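Local coordinates for DNA repair and recombination protein RadB (Thermococcus kodakarensis, PDB 2CVH), which probably takes part in DNA repair and homologous recombination, binding DNA and hydrolysing ATP only very weakly, without promoting strand exchange, at residues Gly45-Pro59 with Leu77-Gln91. Numbering follows the deposited sequence.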
ATOM      1  N   GLY A  45      -7.550   2.015  13.791  1.00 33.34           N
ATOM      2  CA  GLY A  45      -8.392   1.533  14.873  1.00 31.77           C
ATOM      3  C   GLY A  45      -9.525   0.599  14.492  1.00 29.39           C
ATOM      4  O   GLY A  45     -10.262   0.125  15.363  1.00 31.72           O
ATOM      5  N   LYS A  46      -9.637   0.283  13.209  1.00 23.54           N
ATOM      6  CA  LYS A  46     -10.683  -0.605  12.741  1.00 25.17           C
ATOM      7  C   LYS A  46     -10.058  -1.722  11.951  1.00 22.44           C
ATOM      8  O   LYS A  46      -8.836  -1.815  11.862  1.00 24.54           O
ATOM      9  CB  LYS A  46     -11.690   0.169  11.889  1.00 31.76           C
ATOM     10  CG  LYS A  46     -12.131   1.458  12.560  1.00 34.38           C
ATOM     11  CD  LYS A  46     -12.978   2.315  11.650  1.00 42.70           C
ATOM     12  CE  LYS A  46     -13.029   3.735  12.185  1.00 48.30           C
ATOM     13  NZ  LYS A  46     -11.660   4.320  12.364  1.00 48.90           N
ATOM     14  N   LYS A  47     -10.884  -2.585  11.383  1.00 20.62           N
ATOM     15  CA  LYS A  47     -10.358  -3.705  10.623  1.00 23.56           C
ATOM     16  C   LYS A  47      -9.606  -3.289   9.365  1.00 21.48           C
ATOM     17  O   LYS A  47      -9.869  -2.241   8.766  1.00 23.76           O
ATOM     18  CB  LYS A  47     -11.469  -4.703  10.294  1.00 27.30           C
ATOM     19  CG  LYS A  47     -12.077  -5.386  11.522  1.00 29.48           C
ATOM     20  CD  LYS A  47     -13.376  -6.097  11.143  1.00 32.57           C
ATOM     21  CE  LYS A  47     -13.859  -7.062  12.227  1.00 30.67           C
ATOM     22  NZ  LYS A  47     -14.445  -8.297  11.611  1.00 29.17           N
ATOM     23  N   VAL A  48      -8.664  -4.132   8.976  1.00 18.73           N
ATOM     24  CA  VAL A  48      -7.858  -3.897   7.810  1.00 15.31           C
ATOM     25  C   VAL A  48      -7.854  -5.196   7.059  1.00 21.40           C
ATOM     26  O   VAL A  48      -7.477  -6.225   7.634  1.00 20.94           O
ATOM     27  CB  VAL A  48      -6.397  -3.609   8.197  1.00 15.37           C
ATOM     28  CG1 VAL A  48      -5.517  -3.495   6.951  1.00  8.08           C
ATOM     29  CG2 VAL A  48      -6.312  -2.370   9.009  1.00  8.35           C
ATOM     30  N   ALA A  49      -8.300  -5.163   5.800  1.00 17.72           N
ATOM     31  CA  ALA A  49      -8.290  -6.358   4.957  1.00 19.55           C
ATOM     32  C   ALA A  49      -6.899  -6.304   4.357  1.00 20.31           C
ATOM     33  O   ALA A  49      -6.557  -5.332   3.695  1.00 23.91           O
ATOM     34  CB  ALA A  49      -9.355  -6.268   3.854  1.00 17.66           C
ATOM     35  N   TYR A  50      -6.099  -7.333   4.574  1.00 18.29           N
ATOM     36  CA  TYR A  50      -4.746  -7.321   4.084  1.00 17.92           C
ATOM     37  C   TYR A  50      -4.501  -8.534   3.205  1.00 19.88           C
ATOM     38  O   TYR A  50      -4.458  -9.664   3.672  1.00 25.31           O
ATOM     39  CB  TYR A  50      -3.791  -7.265   5.293  1.00 17.17           C
ATOM     40  CG  TYR A  50      -2.392  -6.764   4.990  1.00 14.74           C
ATOM     41  CD1 TYR A  50      -1.533  -7.494   4.143  1.00 16.37           C
ATOM     42  CD2 TYR A  50      -1.916  -5.572   5.558  1.00 14.08           C
ATOM     43  CE1 TYR A  50      -0.229  -7.050   3.860  1.00 15.23           C
ATOM     44  CE2 TYR A  50      -0.612  -5.118   5.289  1.00 14.30           C
ATOM     45  CZ  TYR A  50       0.224  -5.862   4.433  1.00 15.03           C
ATOM     46  OH  TYR A  50       1.496  -5.406   4.117  1.00 19.65           O
ATOM     47  N   VAL A  51      -4.417  -8.299   1.903  1.00 26.26           N
ATOM     48  CA  VAL A  51      -4.177  -9.368   0.941  1.00 26.35           C
ATOM     49  C   VAL A  51      -2.672  -9.442   0.777  1.00 29.10           C
ATOM     50  O   VAL A  51      -2.056  -8.585   0.133  1.00 29.35           O
ATOM     51  CB  VAL A  51      -4.870  -9.073  -0.407  1.00 22.80           C
ATOM     52  CG1 VAL A  51      -4.620 -10.204  -1.379  1.00 21.48           C
ATOM     53  CG2 VAL A  51      -6.379  -8.877  -0.185  1.00 21.89           C
ATOM     54  N   ASP A  52      -2.080 -10.438   1.425  1.00 30.99           N
ATOM     55  CA  ASP A  52      -0.648 -10.603   1.407  1.00 30.68           C
ATOM     56  C   ASP A  52      -0.199 -11.725   0.530  1.00 32.11           C
ATOM     57  O   ASP A  52      -0.051 -12.857   0.981  1.00 38.45           O
ATOM     58  CB  ASP A  52      -0.124 -10.813   2.821  1.00 32.81           C
ATOM     59  CG  ASP A  52       1.382 -10.633   2.917  1.00 37.50           C
ATOM     60  OD1 ASP A  52       2.022 -10.124   1.963  1.00 43.40           O
ATOM     61  OD2 ASP A  52       1.939 -10.993   3.959  1.00 37.09           O
ATOM     62  N   THR A  53       0.085 -11.393  -0.713  1.00 32.00           N
ATOM     63  CA  THR A  53       0.531 -12.371  -1.681  1.00 39.34           C
ATOM     64  C   THR A  53       2.041 -12.534  -1.610  1.00 39.03           C
ATOM     65  O   THR A  53       2.568 -13.579  -1.953  1.00 36.32           O
ATOM     66  CB  THR A  53       0.128 -11.924  -3.098  1.00 43.45           C
ATOM     67  OG1 THR A  53      -1.144 -11.262  -3.038  1.00 46.39           O
ATOM     68  CG2 THR A  53      -0.015 -13.124  -4.020  1.00 45.92           C
ATOM     69  N   GLU A  54       2.715 -11.502  -1.114  1.00 45.39           N
ATOM     70  CA  GLU A  54       4.175 -11.464  -1.023  1.00 52.11           C
ATOM     71  C   GLU A  54       4.767 -11.880   0.341  1.00 52.28           C
ATOM     72  O   GLU A  54       5.988 -11.902   0.516  1.00 57.09           O
ATOM     73  CB  GLU A  54       4.650 -10.044  -1.404  1.00 56.68           C
ATOM     74  CG  GLU A  54       6.143  -9.896  -1.738  1.00 63.64           C
ATOM     75  CD  GLU A  54       6.823  -8.772  -0.950  1.00 68.53           C
ATOM     76  OE1 GLU A  54       7.685  -9.081  -0.093  1.00 69.56           O
ATOM     77  OE2 GLU A  54       6.496  -7.585  -1.178  1.00 70.80           O
ATOM     78  N   GLY A  55       3.926 -12.225   1.304  1.00 48.22           N
ATOM     79  CA  GLY A  55       4.464 -12.602   2.596  1.00 41.70           C
ATOM     80  C   GLY A  55       5.243 -11.449   3.207  1.00 37.94           C
ATOM     81  O   GLY A  55       6.233 -11.664   3.899  1.00 39.57           O
ATOM     82  N   GLY A  56       4.809 -10.221   2.927  1.00 35.42           N
ATOM     83  CA  GLY A  56       5.463  -9.047   3.482  1.00 30.08           C
ATOM     84  C   GLY A  56       4.907  -8.638   4.835  1.00 30.46           C
ATOM     85  O   GLY A  56       5.453  -7.757   5.492  1.00 32.37           O
ATOM     86  N   PHE A  57       3.821  -9.278   5.268  1.00 29.99           N
ATOM     87  CA  PHE A  57       3.187  -8.954   6.549  1.00 26.12           C
ATOM     88  C   PHE A  57       3.816  -9.709   7.713  1.00 21.66           C
ATOM     89  O   PHE A  57       3.947 -10.932   7.675  1.00 20.10           O
ATOM     90  CB  PHE A  57       1.684  -9.241   6.513  1.00 21.83           C
ATOM     91  CG  PHE A  57       1.003  -8.970   7.812  1.00 22.47           C
ATOM     92  CD1 PHE A  57       0.894  -9.962   8.776  1.00 23.87           C
ATOM     93  CD2 PHE A  57       0.507  -7.710   8.094  1.00 20.16           C
ATOM     94  CE1 PHE A  57       0.296  -9.692  10.015  1.00 26.52           C
ATOM     95  CE2 PHE A  57      -0.094  -7.429   9.329  1.00 24.75           C
ATOM     96  CZ  PHE A  57      -0.198  -8.420  10.291  1.00 24.67           C
ATOM     97  N   SER A  58       4.158  -8.983   8.765  1.00 22.12           N
ATOM     98  CA  SER A  58       4.790  -9.607   9.931  1.00 24.84           C
ATOM     99  C   SER A  58       4.051  -9.280  11.201  1.00 20.69           C
ATOM    100  O   SER A  58       4.015  -8.122  11.602  1.00 21.19           O
ATOM    101  CB  SER A  58       6.246  -9.153  10.092  1.00 24.25           C
ATOM    102  OG  SER A  58       6.792  -9.687  11.276  1.00 24.20           O
ATOM    103  N   PRO A  59       3.444 -10.309  11.842  1.00 21.54           N
ATOM    104  CA  PRO A  59       2.682 -10.204  13.089  1.00 16.79           C
ATOM    105  C   PRO A  59       3.534  -9.599  14.185  1.00 13.42           C
ATOM    106  O   PRO A  59       3.098  -8.674  14.873  1.00 12.62           O
ATOM    107  CB  PRO A  59       2.336 -11.662  13.394  1.00 18.71           C
ATOM    108  CG  PRO A  59       2.150 -12.253  12.037  1.00 20.79           C
ATOM    109  CD  PRO A  59       3.335 -11.676  11.283  1.00 20.39           C
ATOM    110  N   LEU A  77      -3.265  -6.693  16.457  1.00 15.86           N
ATOM    111  CA  LEU A  77      -3.037  -7.822  15.576  1.00 15.08           C
ATOM    112  C   LEU A  77      -4.347  -8.446  15.137  1.00 19.44           C
ATOM    113  O   LEU A  77      -4.462  -8.928  14.006  1.00 20.59           O
ATOM    114  CB  LEU A  77      -2.130  -8.864  16.246  1.00 14.11           C
ATOM    115  CG  LEU A  77      -1.694 -10.067  15.396  1.00 17.00           C
ATOM    116  CD1 LEU A  77      -1.217  -9.629  14.009  1.00 16.85           C
ATOM    117  CD2 LEU A  77      -0.570 -10.835  16.123  1.00 19.08           C
ATOM    118  N   SER A  78      -5.339  -8.446  16.024  1.00 22.50           N
ATOM    119  CA  SER A  78      -6.635  -9.033  15.687  1.00 25.76           C
ATOM    120  C   SER A  78      -7.371  -8.239  14.611  1.00 26.39           C
ATOM    121  O   SER A  78      -8.190  -8.803  13.884  1.00 26.28           O
ATOM    122  CB  SER A  78      -7.528  -9.134  16.918  1.00 22.53           C
ATOM    123  OG  SER A  78      -6.964 -10.024  17.853  1.00 35.30           O
ATOM    124  N   ARG A  79      -7.098  -6.936  14.507  1.00 23.69           N
ATOM    125  CA  ARG A  79      -7.784  -6.131  13.512  1.00 19.65           C
ATOM    126  C   ARG A  79      -7.327  -6.409  12.092  1.00 16.73           C
ATOM    127  O   ARG A  79      -8.005  -6.044  11.147  1.00 21.07           O
ATOM    128  CB  ARG A  79      -7.694  -4.652  13.847  1.00 17.89           C
ATOM    129  CG  ARG A  79      -8.704  -4.241  14.900  1.00 15.79           C
ATOM    130  CD  ARG A  79      -8.659  -2.766  15.218  1.00 17.48           C
ATOM    131  NE  ARG A  79      -7.451  -2.346  15.928  1.00 25.72           N
ATOM    132  CZ  ARG A  79      -6.388  -1.763  15.360  1.00 32.74           C
ATOM    133  NH1 ARG A  79      -6.345  -1.519  14.040  1.00 31.32           N
ATOM    134  NH2 ARG A  79      -5.375  -1.369  16.130  1.00 35.40           N
ATOM    135  N   PHE A  80      -6.232  -7.140  11.947  1.00 15.44           N
ATOM    136  CA  PHE A  80      -5.700  -7.434  10.635  1.00 17.11           C
ATOM    137  C   PHE A  80      -6.268  -8.712  10.090  1.00 19.65           C
ATOM    138  O   PHE A  80      -5.885  -9.807  10.505  1.00 14.89           O
ATOM    139  CB  PHE A  80      -4.159  -7.480  10.659  1.00 19.45           C
ATOM    140  CG  PHE A  80      -3.502  -6.105  10.555  1.00 19.42           C
ATOM    141  CD1 PHE A  80      -3.481  -5.232  11.642  1.00 19.38           C
ATOM    142  CD2 PHE A  80      -2.940  -5.677   9.363  1.00 16.87           C
ATOM    143  CE1 PHE A  80      -2.917  -3.955  11.532  1.00 17.64           C
ATOM    144  CE2 PHE A  80      -2.374  -4.409   9.254  1.00 15.05           C
ATOM    145  CZ  PHE A  80      -2.366  -3.553  10.337  1.00 14.01           C
ATOM    146  N   ILE A  81      -7.201  -8.558   9.156  1.00 21.95           N
ATOM    147  CA  ILE A  81      -7.852  -9.682   8.502  1.00 19.33           C
ATOM    148  C   ILE A  81      -6.969 -10.079   7.310  1.00 24.18           C
ATOM    149  O   ILE A  81      -6.996  -9.424   6.264  1.00 28.36           O
ATOM    150  CB  ILE A  81      -9.248  -9.286   8.016  1.00 17.22           C
ATOM    151  CG1 ILE A  81     -10.027  -8.607   9.137  1.00 14.43           C
ATOM    152  CG2 ILE A  81      -9.970 -10.504   7.471  1.00 16.47           C
ATOM    153  CD1 ILE A  81      -9.976  -9.328  10.465  1.00 19.86           C
ATOM    154  N   LEU A  82      -6.224 -11.173   7.450  1.00 20.83           N
ATOM    155  CA  LEU A  82      -5.295 -11.596   6.422  1.00 17.60           C
ATOM    156  C   LEU A  82      -5.796 -12.543   5.389  1.00 20.83           C
ATOM    157  O   LEU A  82      -6.628 -13.392   5.663  1.00 24.52           O
ATOM    158  CB  LEU A  82      -4.058 -12.205   7.067  1.00 22.49           C
ATOM    159  CG  LEU A  82      -3.281 -11.342   8.079  1.00 25.63           C
ATOM    160  CD1 LEU A  82      -2.313 -12.218   8.886  1.00 25.22           C
ATOM    161  CD2 LEU A  82      -2.535 -10.239   7.359  1.00 21.10           C
ATOM    162  N   PHE A  83      -5.199 -12.446   4.209  1.00 22.01           N
ATOM    163  CA  PHE A  83      -5.521 -13.300   3.068  1.00 24.85           C
ATOM    164  C   PHE A  83      -4.189 -13.641   2.451  1.00 25.66           C
ATOM    165  O   PHE A  83      -3.400 -12.754   2.147  1.00 26.88           O
ATOM    166  CB  PHE A  83      -6.397 -12.566   2.038  1.00 25.63           C
ATOM    167  CG  PHE A  83      -7.710 -12.092   2.592  1.00 20.18           C
ATOM    168  CD1 PHE A  83      -7.794 -10.892   3.280  1.00 19.87           C
ATOM    169  CD2 PHE A  83      -8.857 -12.856   2.438  1.00 23.02           C
ATOM    170  CE1 PHE A  83      -8.995 -10.447   3.814  1.00 22.64           C
ATOM    171  CE2 PHE A  83     -10.073 -12.422   2.970  1.00 24.70           C
ATOM    172  CZ  PHE A  83     -10.142 -11.213   3.659  1.00 24.21           C
ATOM    173  N   THR A  84      -3.942 -14.920   2.230  1.00 29.04           N
ATOM    174  CA  THR A  84      -2.659 -15.336   1.696  1.00 35.68           C
ATOM    175  C   THR A  84      -2.755 -16.062   0.361  1.00 39.73           C
ATOM    176  O   THR A  84      -2.328 -17.208   0.245  1.00 42.28           O
ATOM    177  CB  THR A  84      -1.945 -16.231   2.738  1.00 36.74           C
ATOM    178  OG1 THR A  84      -2.894 -17.164   3.273  1.00 37.94           O
ATOM    179  CG2 THR A  84      -1.389 -15.400   3.893  1.00 34.43           C
ATOM    180  N   PRO A  85      -3.261 -15.384  -0.686  1.00 44.28           N
ATOM    181  CA  PRO A  85      -3.397 -15.996  -2.010  1.00 48.85           C
ATOM    182  C   PRO A  85      -2.049 -16.480  -2.521  1.00 55.97           C
ATOM    183  O   PRO A  85      -1.975 -17.361  -3.385  1.00 57.98           O
ATOM    184  CB  PRO A  85      -3.938 -14.844  -2.852  1.00 48.36           C
ATOM    185  CG  PRO A  85      -3.310 -13.651  -2.220  1.00 45.12           C
ATOM    186  CD  PRO A  85      -3.541 -13.940  -0.762  1.00 44.82           C
ATOM    187  N   SER A  86      -1.006 -15.846  -1.994  1.00 63.67           N
ATOM    188  CA  SER A  86       0.406 -16.113  -2.270  1.00 72.80           C
ATOM    189  C   SER A  86       0.850 -16.646  -3.646  1.00 76.35           C
ATOM    190  O   SER A  86       1.659 -16.002  -4.321  1.00 77.96           O
ATOM    191  CB  SER A  86       0.993 -16.938  -1.116  1.00 73.92           C
ATOM    192  OG  SER A  86       0.732 -16.304   0.135  1.00 71.26           O
ATOM    193  N   ASP A  87       0.337 -17.794  -4.081  1.00 79.51           N
ATOM    194  CA  ASP A  87       0.729 -18.320  -5.382  1.00 82.76           C
ATOM    195  C   ASP A  87      -0.021 -17.629  -6.520  1.00 84.57           C
ATOM    196  O   ASP A  87      -0.395 -18.258  -7.504  1.00 83.65           O
ATOM    197  CB  ASP A  87       0.551 -19.842  -5.457  1.00 84.72           C
ATOM    198  CG  ASP A  87       1.527 -20.499  -6.440  1.00 84.88           C
ATOM    199  OD1 ASP A  87       1.238 -20.516  -7.653  1.00 83.86           O
ATOM    200  OD2 ASP A  87       2.594 -20.990  -5.999  1.00 86.03           O
ATOM    201  N   PHE A  88      -0.250 -16.330  -6.364  1.00 87.48           N
ATOM    202  CA  PHE A  88      -0.905 -15.490  -7.363  1.00 90.61           C
ATOM    203  C   PHE A  88      -2.080 -16.033  -8.195  1.00 91.25           C
ATOM    204  O   PHE A  88      -2.367 -15.509  -9.279  1.00 90.20           O
ATOM    205  CB  PHE A  88       0.162 -14.876  -8.287  1.00 93.93           C
ATOM    206  CG  PHE A  88       1.215 -15.861  -8.767  1.00 96.07           C
ATOM    207  CD1 PHE A  88       0.917 -16.811  -9.749  1.00 96.03           C
ATOM    208  CD2 PHE A  88       2.505 -15.839  -8.230  1.00 95.59           C
ATOM    209  CE1 PHE A  88       1.884 -17.719 -10.186  1.00 95.34           C
ATOM    210  CE2 PHE A  88       3.480 -16.745  -8.661  1.00 94.77           C
ATOM    211  CZ  PHE A  88       3.168 -17.684  -9.639  1.00 94.88           C
ATOM    212  N   LYS A  89      -2.768 -17.057  -7.691  1.00 92.79           N
ATOM    213  CA  LYS A  89      -3.923 -17.628  -8.396  1.00 91.65           C
ATOM    214  C   LYS A  89      -5.257 -17.238  -7.750  1.00 88.27           C
ATOM    215  O   LYS A  89      -6.120 -16.633  -8.397  1.00 85.91           O
ATOM    216  CB  LYS A  89      -3.803 -19.150  -8.534  1.00 92.87           C
ATOM    217  CG  LYS A  89      -2.915 -19.828  -7.510  1.00 93.39           C
ATOM    218  CD  LYS A  89      -2.011 -20.839  -8.199  1.00 95.81           C
ATOM    219  CE  LYS A  89      -1.255 -20.201  -9.369  1.00 96.57           C
ATOM    220  NZ  LYS A  89      -0.260 -21.120  -9.999  1.00 97.37           N
ATOM    221  N   GLU A  90      -5.423 -17.549  -6.466  1.00 84.46           N
ATOM    222  CA  GLU A  90      -6.656 -17.170  -5.788  1.00 79.98           C
ATOM    223  C   GLU A  90      -6.660 -15.670  -5.482  1.00 74.29           C
ATOM    224  O   GLU A  90      -7.563 -15.176  -4.824  1.00 70.62           O
ATOM    225  CB  GLU A  90      -6.910 -18.011  -4.518  1.00 82.80           C
ATOM    226  CG  GLU A  90      -5.958 -17.770  -3.347  1.00 85.39           C
ATOM    227  CD  GLU A  90      -6.496 -18.285  -2.010  1.00 85.24           C
ATOM    228  OE1 GLU A  90      -7.728 -18.235  -1.783  1.00 85.57           O
ATOM    229  OE2 GLU A  90      -5.680 -18.726  -1.174  1.00 85.02           O
ATOM    230  N   GLN A  91      -5.650 -14.960  -5.988  1.00 69.21           N
ATOM    231  CA  GLN A  91      -5.497 -13.512  -5.818  1.00 67.41           C
ATOM    232  C   GLN A  91      -6.784 -12.812  -6.280  1.00 66.48           C
ATOM    233  O   GLN A  91      -7.501 -12.216  -5.478  1.00 64.10           O
ATOM    234  CB  GLN A  91      -4.296 -13.029  -6.645  1.00 67.14           C
ATOM    235  CG  GLN A  91      -3.344 -12.061  -5.941  1.00 67.96           C
ATOM    236  CD  GLN A  91      -3.887 -10.642  -5.826  1.00 70.20           C
ATOM    237  OE1 GLN A  91      -4.918 -10.401  -5.197  1.00 73.29           O
ATOM    238  NE2 GLN A  91      -3.175  -9.693  -6.407  1.00 69.72           N
TER
HETATM  239  O   HOH W   1       2.013 -14.274   1.599  1.00 39.16           O
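F57 and L82 meet by a CH-pi contact: L82 CD2 sits over one face of the F57 ring, 3.7 Å from its centroid, near the ring normal. CG of F57 is anti to the backbone N (chi1 178°), which turns the ring in toward L82 and F80. The F57 and F80 rings lie obliquely, planes at 37° and centroids 5.3 Å apart. L77 CD1 reaches the edge of the F57 ring, and F57 CD2 lies over the centre of the Y50 ring. Without the ring, as with an alanine at F57, L82 CD2 would probably lose the face it packs on, and a gap would open between F80, L77 and Y50. L38 of helix 33-44 touches F57 and F80.

Backbone bonds join strands 47-52 and 80-83 in parallel. V48 N donates to R79 O, I81 N to V48 O, Y50 N to I81 O, F83 N to Y50 O and D52 N to F83 O, all 2.8 to 3.0 Å. V48, Y50, F80 and L82 share one sheet face. On the face of A49, V51, I81 and F83, helix 90-101 covers V51 and F83; past the strand end, V51 CG1 meets P85 CG at 3.8 Å.

R79 NH1 makes a weak bond to K46 O (3.3 Å), which lies at the edge of the guanidinium; R79 NH2 bonds L42 O. The D52 carboxylate grips the turn leading to F57: OD1 accepts from G56 N with its syn lone pair, and OD2 from F57 N (2.9 Å) from above the carboxylate plane.

Within this chain, strand 80-83 is the edge strand beside 47-52 in the RecA-like P-loop ATPase sheet. Helices 59-67 and 73-79 lie in the parallel crossover between the two strands, and Y50 touches T34 of the predicted ATP site.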